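Local coordinates for IMPACT family member YigZ (Escherichia coli, PDB 1VI7), which is of unknown function but probably binds guanyl ribonucleotides and may hydrolyse ribonucleoside triphosphates, at residues A[89-100]-A[124-133]; A[157-166]-A[177-188]. All blocks are in the same frame, centred on the assembly; numbering follows the deposited sequence. Where two conformers were deposited one is given.

Contact 1. Residues A[89-100]-A[124-133]; sequences QLMGSGVGEITA and VNQALRQLTT
Leu90 and Val124 meet at about a right angle in the tight inner part of this contact, with Leu90 CD2 3.5 Å from Val124 CG1. Val124 sits as a fork: with CG1 anti to its backbone N (chi1 -178°), that methyl is sent to helix 84-93, where it also touches CB of Gln89, while CG2 drops to the methyl of Ala100 on strand 98-105, CG2 to CB 4.1 Å. One turn on, Leu128 repeats the split. Its CD1 lies against Gln89 CB at 3.8 Å and near Ser93, whose hydroxyl is turned back to bond Leu90 O in its own helix, and its CD2 faces CD1 of Ile98. Ile98 is extended along both torsions and reaches tip to tip toward Leu131, CD1 to CD2 3.6 Å. The two helices run in roughly the same direction, 33° apart, on one face of the five-stranded antiparallel sheet in which 98-105 is the middle strand. Leu29 of the adjoining strand 23-31 touches Ile98, Ala100 and Leu128; helices layered on an antiparallel sheet in this way are consistent with a ribosomal protein S5 domain 2-like fold. Toward solvent the contact turns polar. Gln89, apolar at CB, is bent at chi2 and brings OE1 to Asn125 ND2 in the one hydrogen bond across the segments, 2.6 Å long with an N-H...O angle of 161°. The oxygen lies close to the plane of the Asn125 amide, but the two amides are turned well away from coplanar. Beyond the positive-phi residue Gly94 that follows helix 84-93, contacts are few: Val95 approaches Leu131 CD2 through CG1 and the partly exposed Thr133 through CG2, and Pro10 of strand 7-10 touches Val95, Ile98 and Leu131.

Contact 2. Residues A[157-166]-A[177-188]; sequences LLGQCDGKII and RVALPAAKVAEF
Leu158 straddles the contact with its two methyls. Its CG stands anti to the backbone N (chi1 -155°), which lets CD1 meet Phe188 CZ at 3.4 Å and CD2 meet Val178 CG1 at 3.6 Å. Phe188 of helix 185-196 likewise holds CG anti to its backbone N (chi1 -178°), carrying the ring toward Leu158; its edge takes the Cys161 sulfur, SG 5.4 Å from the ring centroid. A Schellman motif with Asp162 at C-prime ends helix 151-160, through Gly163 N to Leu158 O and a weak bond from Asp162 N to Gly159 O; Cys161 N reaches Leu158 O from the opposite face of its plane. Strand 164-170 then pairs antiparallel with 174-180, Lys164 and Ala179 exchanging two N-to-O bonds. Ile166 and Arg177 lie side by side, CB to CG 3.9 Å, while Ile166 CG1 rests on Ala179 CB. The beta-alpha-beta-beta-alpha-beta order, with sheet order 4-1-3-2, is that of a ferredoxin-like fold. Lys184, bent at chi3, passes CD by Cys161 O and sets NZ 2.8 Å from Asp162 OD2, above the carboxylate plane. This salt bridge ties the helix-ending turn to the residue just before helix 185-196, its strength probably reduced by solvent at exposed Asp162.

The second contact follows the first along the chain; one belongs to the UPF0029 part of the protein and the other to the DUF1949 part, and they lie across the molecule from each other. Their centres are 31 Å apart and their nearest atoms about 14 Å, so neither touches the other. Both pack helices against an antiparallel sheet, but by different routes: 89-100 with 124-133 brings together two helices and the central strand of a five-stranded sheet, whereas 157-166 with 177-188 is built on an edge hairpin flanked by its preceding and following helices. No bound ligand or established active site relates them; each lies within its own part of the monomer.

Contact 1. Residues A[89-100]-A[124-133]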
# COMPACT_ATOMS: atom_id res chain seq x y z
N GLN A 89 10.69 -7.93 -8.94
CA GLN A 89 10.37 -6.80 -9.79
C GLN A 89 9.77 -5.69 -8.91
O GLN A 89 10.30 -4.58 -8.76
CB GLN A 89 9.43 -7.21 -10.91
CG GLN A 89 9.94 -8.24 -11.90
CD GLN A 89 11.17 -7.83 -12.65
OE1 GLN A 89 11.25 -6.78 -13.29
NE2 GLN A 89 12.25 -8.60 -12.53
N LEU A 90 8.76 -6.04 -8.10
CA LEU A 90 8.17 -4.98 -7.25
C LEU A 90 9.23 -4.44 -6.34
O LEU A 90 9.52 -3.24 -6.22
CB LEU A 90 6.92 -5.49 -6.57
CG LEU A 90 5.95 -6.28 -7.47
CD1 LEU A 90 4.96 -7.07 -6.64
CD2 LEU A 90 5.17 -5.37 -8.41
N MET A 91 10.10 -5.35 -5.84
CA MET A 91 11.20 -4.79 -5.00
C MET A 91 12.11 -3.96 -5.86
O MET A 91 12.59 -2.94 -5.42
CB MET A 91 11.89 -5.92 -4.27
CG MET A 91 10.92 -6.58 -3.26
SD MET A 91 11.77 -7.55 -2.02
CE MET A 91 12.69 -6.32 -1.13
N GLY A 92 12.36 -4.38 -7.10
CA GLY A 92 13.22 -3.67 -8.03
C GLY A 92 12.68 -2.27 -8.34
O GLY A 92 13.43 -1.31 -8.36
N SER A 93 11.37 -2.13 -8.52
CA SER A 93 10.79 -0.86 -8.88
C SER A 93 10.99 0.26 -7.89
O SER A 93 11.19 1.43 -8.31
CB SER A 93 9.32 -0.99 -9.23
OG SER A 93 8.69 -1.92 -8.39
N GLY A 94 10.82 -0.04 -6.61
CA GLY A 94 11.01 0.99 -5.57
C GLY A 94 9.70 1.80 -5.46
O GLY A 94 9.68 3.03 -5.57
N VAL A 95 8.62 1.06 -5.57
CA VAL A 95 7.27 1.59 -5.50
C VAL A 95 6.55 0.87 -4.36
O VAL A 95 6.41 -0.36 -4.38
CB VAL A 95 6.51 1.38 -6.82
CG1 VAL A 95 5.03 1.68 -6.70
CG2 VAL A 95 7.16 2.19 -7.93
N GLY A 96 6.12 1.66 -3.38
CA GLY A 96 5.42 1.09 -2.23
C GLY A 96 3.96 0.82 -2.50
O GLY A 96 3.39 1.24 -3.51
N GLU A 97 3.34 -0.04 -1.68
CA GLU A 97 1.90 -0.18 -1.74
C GLU A 97 1.36 -0.64 -3.07
O GLU A 97 0.36 -0.11 -3.58
CB GLU A 97 1.25 1.19 -1.43
CG GLU A 97 1.64 1.84 -0.13
CD GLU A 97 0.90 3.12 0.18
OE1 GLU A 97 1.35 3.83 1.10
OE2 GLU A 97 -0.10 3.42 -0.52
N ILE A 98 1.87 -1.75 -3.59
CA ILE A 98 1.38 -2.26 -4.88
C ILE A 98 1.30 -3.78 -4.84
O ILE A 98 2.16 -4.41 -4.23
CB ILE A 98 2.30 -1.80 -6.01
CG1 ILE A 98 1.96 -2.42 -7.35
CG2 ILE A 98 3.74 -2.06 -5.63
CD1 ILE A 98 2.67 -1.82 -8.55
N THR A 99 0.42 -4.35 -5.64
CA THR A 99 0.20 -5.78 -5.69
C THR A 99 0.11 -6.21 -7.13
O THR A 99 -0.29 -5.38 -7.95
CB THR A 99 -1.12 -6.08 -4.93
OG1 THR A 99 -0.87 -5.98 -3.52
CG2 THR A 99 -1.68 -7.44 -5.25
N ALA A 100 0.47 -7.45 -7.45
CA ALA A 100 0.40 -7.85 -8.87
C ALA A 100 -0.21 -9.23 -9.02
O ALA A 100 -0.16 -10.02 -8.08
CB ALA A 100 1.79 -7.81 -9.49
N VAL A 124 5.40 -9.06 -14.77
CA VAL A 124 5.36 -7.91 -13.85
C VAL A 124 6.31 -6.83 -14.35
O VAL A 124 5.94 -5.63 -14.36
CB VAL A 124 5.60 -8.30 -12.41
CG1 VAL A 124 5.52 -7.15 -11.43
CG2 VAL A 124 4.57 -9.35 -12.02
N ASN A 125 7.37 -7.25 -15.03
CA ASN A 125 8.29 -6.30 -15.60
C ASN A 125 7.68 -5.41 -16.67
O ASN A 125 7.97 -4.21 -16.71
CB ASN A 125 9.49 -7.08 -16.21
CG ASN A 125 10.58 -6.10 -16.63
OD1 ASN A 125 10.47 -5.53 -17.71
ND2 ASN A 125 11.50 -5.86 -15.72
N GLN A 126 6.86 -5.95 -17.55
CA GLN A 126 6.30 -5.19 -18.65
C GLN A 126 5.29 -4.16 -18.17
O GLN A 126 5.21 -3.04 -18.66
CB GLN A 126 5.62 -6.13 -19.66
CG GLN A 126 6.56 -7.03 -20.42
CD GLN A 126 7.72 -6.24 -21.00
OE1 GLN A 126 8.87 -6.64 -20.82
NE2 GLN A 126 7.39 -5.06 -21.54
N ALA A 127 4.45 -4.63 -17.25
CA ALA A 127 3.37 -3.87 -16.66
C ALA A 127 3.94 -2.62 -15.97
O ALA A 127 3.46 -1.51 -16.08
CB ALA A 127 2.67 -4.72 -15.60
N LEU A 128 5.05 -2.91 -15.28
CA LEU A 128 5.81 -1.93 -14.55
C LEU A 128 6.32 -0.84 -15.44
O LEU A 128 6.29 0.32 -15.01
CB LEU A 128 6.89 -2.57 -13.70
CG LEU A 128 6.35 -3.33 -12.48
CD1 LEU A 128 7.44 -4.13 -11.83
CD2 LEU A 128 5.67 -2.38 -11.49
N ARG A 129 6.61 -1.11 -16.70
CA ARG A 129 7.00 -0.10 -17.66
C ARG A 129 5.83 0.84 -17.96
O ARG A 129 6.04 1.88 -18.59
CB ARG A 129 7.50 -0.67 -18.97
CG ARG A 129 8.83 -1.33 -19.06
CD ARG A 129 8.96 -2.15 -20.35
NE ARG A 129 9.95 -3.21 -20.21
CZ ARG A 129 11.26 -3.01 -20.11
NH1 ARG A 129 12.09 -4.04 -19.95
NH2 ARG A 129 11.76 -1.78 -20.19
N GLN A 130 4.60 0.46 -17.71
CA GLN A 130 3.48 1.38 -17.98
C GLN A 130 2.84 1.94 -16.72
O GLN A 130 1.81 2.63 -16.82
CB GLN A 130 2.44 0.68 -18.87
CG GLN A 130 3.06 -0.03 -20.04
CD GLN A 130 2.15 -0.77 -20.99
OE1 GLN A 130 2.63 -1.71 -21.65
NE2 GLN A 130 0.88 -0.37 -21.10
N LEU A 131 3.38 1.69 -15.54
CA LEU A 131 2.82 2.16 -14.30
C LEU A 131 3.10 3.64 -14.08
O LEU A 131 4.25 4.13 -14.21
CB LEU A 131 3.37 1.33 -13.11
CG LEU A 131 2.88 1.75 -11.72
CD1 LEU A 131 1.38 1.53 -11.61
CD2 LEU A 131 3.58 1.04 -10.59
N THR A 132 2.05 4.39 -13.79
CA THR A 132 2.15 5.82 -13.48
C THR A 132 2.16 5.97 -11.97
O THR A 132 1.43 5.21 -11.30
CB THR A 132 1.01 6.61 -14.12
OG1 THR A 132 -0.25 6.39 -13.45
CG2 THR A 132 0.87 6.18 -15.58
N THR A 133 2.95 6.86 -11.41
CA THR A 133 3.04 6.96 -9.96
C THR A 133 2.74 8.31 -9.36
O THR A 133 2.36 9.25 -10.03
CB THR A 133 4.47 6.52 -9.53
OG1 THR A 133 5.44 7.11 -10.41
CG2 THR A 133 4.64 5.01 -9.56

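Contact 2. Residues A[157-166]-A[177-188]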
# COMPACT_ATOMS: atom_id res chain seq x y z
N LEU A 157 -9.77 22.19 14.27
CA LEU A 157 -8.42 22.71 13.97
C LEU A 157 -7.62 21.67 13.21
O LEU A 157 -7.00 21.92 12.18
CB LEU A 157 -7.76 23.17 15.25
CG LEU A 157 -7.78 24.61 15.70
CD1 LEU A 157 -9.11 25.32 15.43
CD2 LEU A 157 -7.49 24.70 17.21
N LEU A 158 -7.69 20.43 13.67
CA LEU A 158 -7.03 19.26 13.11
C LEU A 158 -7.31 19.12 11.61
O LEU A 158 -6.40 18.97 10.79
CB LEU A 158 -7.58 18.04 13.86
CG LEU A 158 -6.69 16.80 13.91
CD1 LEU A 158 -5.33 17.15 14.49
CD2 LEU A 158 -7.35 15.68 14.69
N GLY A 159 -8.59 19.17 11.27
CA GLY A 159 -9.07 19.07 9.93
C GLY A 159 -8.64 20.22 9.05
O GLY A 159 -8.47 20.06 7.83
N GLN A 160 -8.43 21.41 9.62
CA GLN A 160 -7.96 22.54 8.86
C GLN A 160 -6.49 22.37 8.49
O GLN A 160 -5.96 23.20 7.76
CB GLN A 160 -8.09 23.86 9.61
CG GLN A 160 -9.51 24.40 9.66
CD GLN A 160 -9.74 25.17 10.95
OE1 GLN A 160 -8.99 26.10 11.25
NE2 GLN A 160 -10.75 24.74 11.71
N CYS A 161 -5.79 21.51 9.20
CA CYS A 161 -4.37 21.29 8.93
C CYS A 161 -4.17 19.94 8.29
O CYS A 161 -3.12 19.33 8.40
CB CYS A 161 -3.52 21.43 10.19
SG CYS A 161 -3.59 23.08 10.89
N ASP A 162 -5.24 19.44 7.66
CA ASP A 162 -5.14 18.15 6.98
C ASP A 162 -4.74 17.09 8.00
O ASP A 162 -3.93 16.25 7.68
CB ASP A 162 -4.07 18.20 5.89
CG ASP A 162 -4.39 19.21 4.80
OD1 ASP A 162 -5.58 19.34 4.42
OD2 ASP A 162 -3.47 19.92 4.37
N GLY A 163 -5.29 17.20 9.20
CA GLY A 163 -5.03 16.29 10.28
C GLY A 163 -6.22 15.35 10.45
O GLY A 163 -7.33 15.66 10.06
N LYS A 164 -5.95 14.26 11.13
CA LYS A 164 -6.91 13.19 11.37
C LYS A 164 -6.67 12.64 12.78
O LYS A 164 -5.55 12.42 13.24
CB LYS A 164 -6.74 12.06 10.35
CG LYS A 164 -7.97 11.37 9.85
CD LYS A 164 -8.89 10.90 10.95
CE LYS A 164 -9.73 9.71 10.55
NZ LYS A 164 -9.18 8.43 11.09
N ILE A 165 -7.76 12.66 13.53
CA ILE A 165 -7.82 12.10 14.88
C ILE A 165 -7.87 10.57 14.76
O ILE A 165 -8.82 10.02 14.21
CB ILE A 165 -9.07 12.66 15.54
CG1 ILE A 165 -9.43 12.09 16.89
CG2 ILE A 165 -10.24 12.52 14.57
CD1 ILE A 165 -10.43 13.07 17.54
N ILE A 166 -6.79 9.91 15.13
CA ILE A 166 -6.66 8.49 15.05
C ILE A 166 -7.49 7.68 16.02
O ILE A 166 -8.09 6.67 15.61
CB ILE A 166 -5.19 8.02 15.23
CG1 ILE A 166 -4.34 8.48 14.04
CG2 ILE A 166 -5.13 6.51 15.36
CD1 ILE A 166 -5.04 8.25 12.70
N ARG A 177 -4.82 10.46 20.05
CA ARG A 177 -3.67 10.03 19.26
C ARG A 177 -3.91 10.69 17.89
O ARG A 177 -5.04 10.47 17.37
CB ARG A 177 -3.73 8.52 19.10
CG ARG A 177 -2.69 7.92 18.16
CD ARG A 177 -1.32 8.36 18.55
NE ARG A 177 -0.23 7.48 18.33
CZ ARG A 177 -0.07 6.18 18.31
NH1 ARG A 177 -1.10 5.36 18.50
NH2 ARG A 177 1.15 5.68 18.09
N VAL A 178 -3.30 11.82 17.58
CA VAL A 178 -3.57 12.50 16.31
C VAL A 178 -2.47 12.29 15.28
O VAL A 178 -1.36 11.94 15.65
CB VAL A 178 -3.73 14.02 16.49
CG1 VAL A 178 -5.09 14.34 17.09
CG2 VAL A 178 -2.58 14.54 17.36
N ALA A 179 -2.84 12.49 14.03
CA ALA A 179 -1.97 12.37 12.89
C ALA A 179 -2.15 13.55 11.93
O ALA A 179 -3.25 13.77 11.42
CB ALA A 179 -2.23 11.07 12.13
N LEU A 180 -1.04 14.20 11.59
CA LEU A 180 -1.10 15.28 10.62
C LEU A 180 0.23 15.46 9.90
O LEU A 180 1.30 15.16 10.44
CB LEU A 180 -1.45 16.58 11.37
CG LEU A 180 -0.39 17.00 12.41
CD1 LEU A 180 -0.36 18.51 12.56
CD2 LEU A 180 -0.67 16.34 13.75
N PRO A 181 0.17 16.04 8.71
CA PRO A 181 1.36 16.31 7.92
C PRO A 181 2.44 16.88 8.82
O PRO A 181 2.13 17.67 9.71
CB PRO A 181 0.85 17.37 6.95
CG PRO A 181 -0.54 16.90 6.67
CD PRO A 181 -1.05 16.49 8.03
N ALA A 182 3.71 16.52 8.57
CA ALA A 182 4.78 17.08 9.41
C ALA A 182 5.05 18.54 9.04
O ALA A 182 5.79 19.23 9.75
CB ALA A 182 6.04 16.25 9.35
N ALA A 183 4.56 18.99 7.89
CA ALA A 183 4.73 20.38 7.51
C ALA A 183 3.93 21.27 8.46
O ALA A 183 4.45 22.17 9.12
CB ALA A 183 4.23 20.60 6.09
N LYS A 184 2.66 20.90 8.62
CA LYS A 184 1.72 21.67 9.40
C LYS A 184 1.72 21.61 10.89
O LYS A 184 0.95 22.33 11.55
CB LYS A 184 0.32 21.35 8.80
CG LYS A 184 0.39 21.66 7.28
CD LYS A 184 -0.99 21.56 6.67
CE LYS A 184 -1.21 22.61 5.58
NZ LYS A 184 -2.63 22.47 5.09
N VAL A 185 2.61 20.90 11.53
CA VAL A 185 2.72 20.77 12.97
C VAL A 185 2.88 22.09 13.70
O VAL A 185 2.27 22.35 14.74
CB VAL A 185 3.91 19.85 13.31
CG1 VAL A 185 5.21 20.43 12.72
CG2 VAL A 185 4.08 19.60 14.78
N ALA A 186 3.74 22.96 13.20
CA ALA A 186 4.02 24.25 13.79
C ALA A 186 2.82 25.17 13.66
O ALA A 186 2.53 25.97 14.53
CB ALA A 186 5.22 24.87 13.11
N GLU A 187 2.13 25.06 12.54
CA GLU A 187 0.95 25.89 12.32
C GLU A 187 -0.18 25.39 13.24
O GLU A 187 -0.94 26.19 13.75
CB GLU A 187 0.49 25.91 10.87
CG GLU A 187 -0.88 26.59 10.69
CD GLU A 187 -1.63 26.09 9.47
OE1 GLU A 187 -2.86 26.28 9.40
OE2 GLU A 187 -0.94 25.52 8.59
N PHE A 188 -0.23 24.08 13.42
CA PHE A 188 -1.22 23.44 14.27
C PHE A 188 -0.95 23.79 15.73
O PHE A 188 -1.85 24.16 16.45
CB PHE A 188 -1.15 21.92 14.07
CG PHE A 188 -2.16 21.16 14.86
CD1 PHE A 188 -1.76 20.29 15.87
CD2 PHE A 188 -3.51 21.33 14.62
CE1 PHE A 188 -2.69 19.56 16.58
CE2 PHE A 188 -4.46 20.62 15.34
CZ PHE A 188 -4.04 19.72 16.30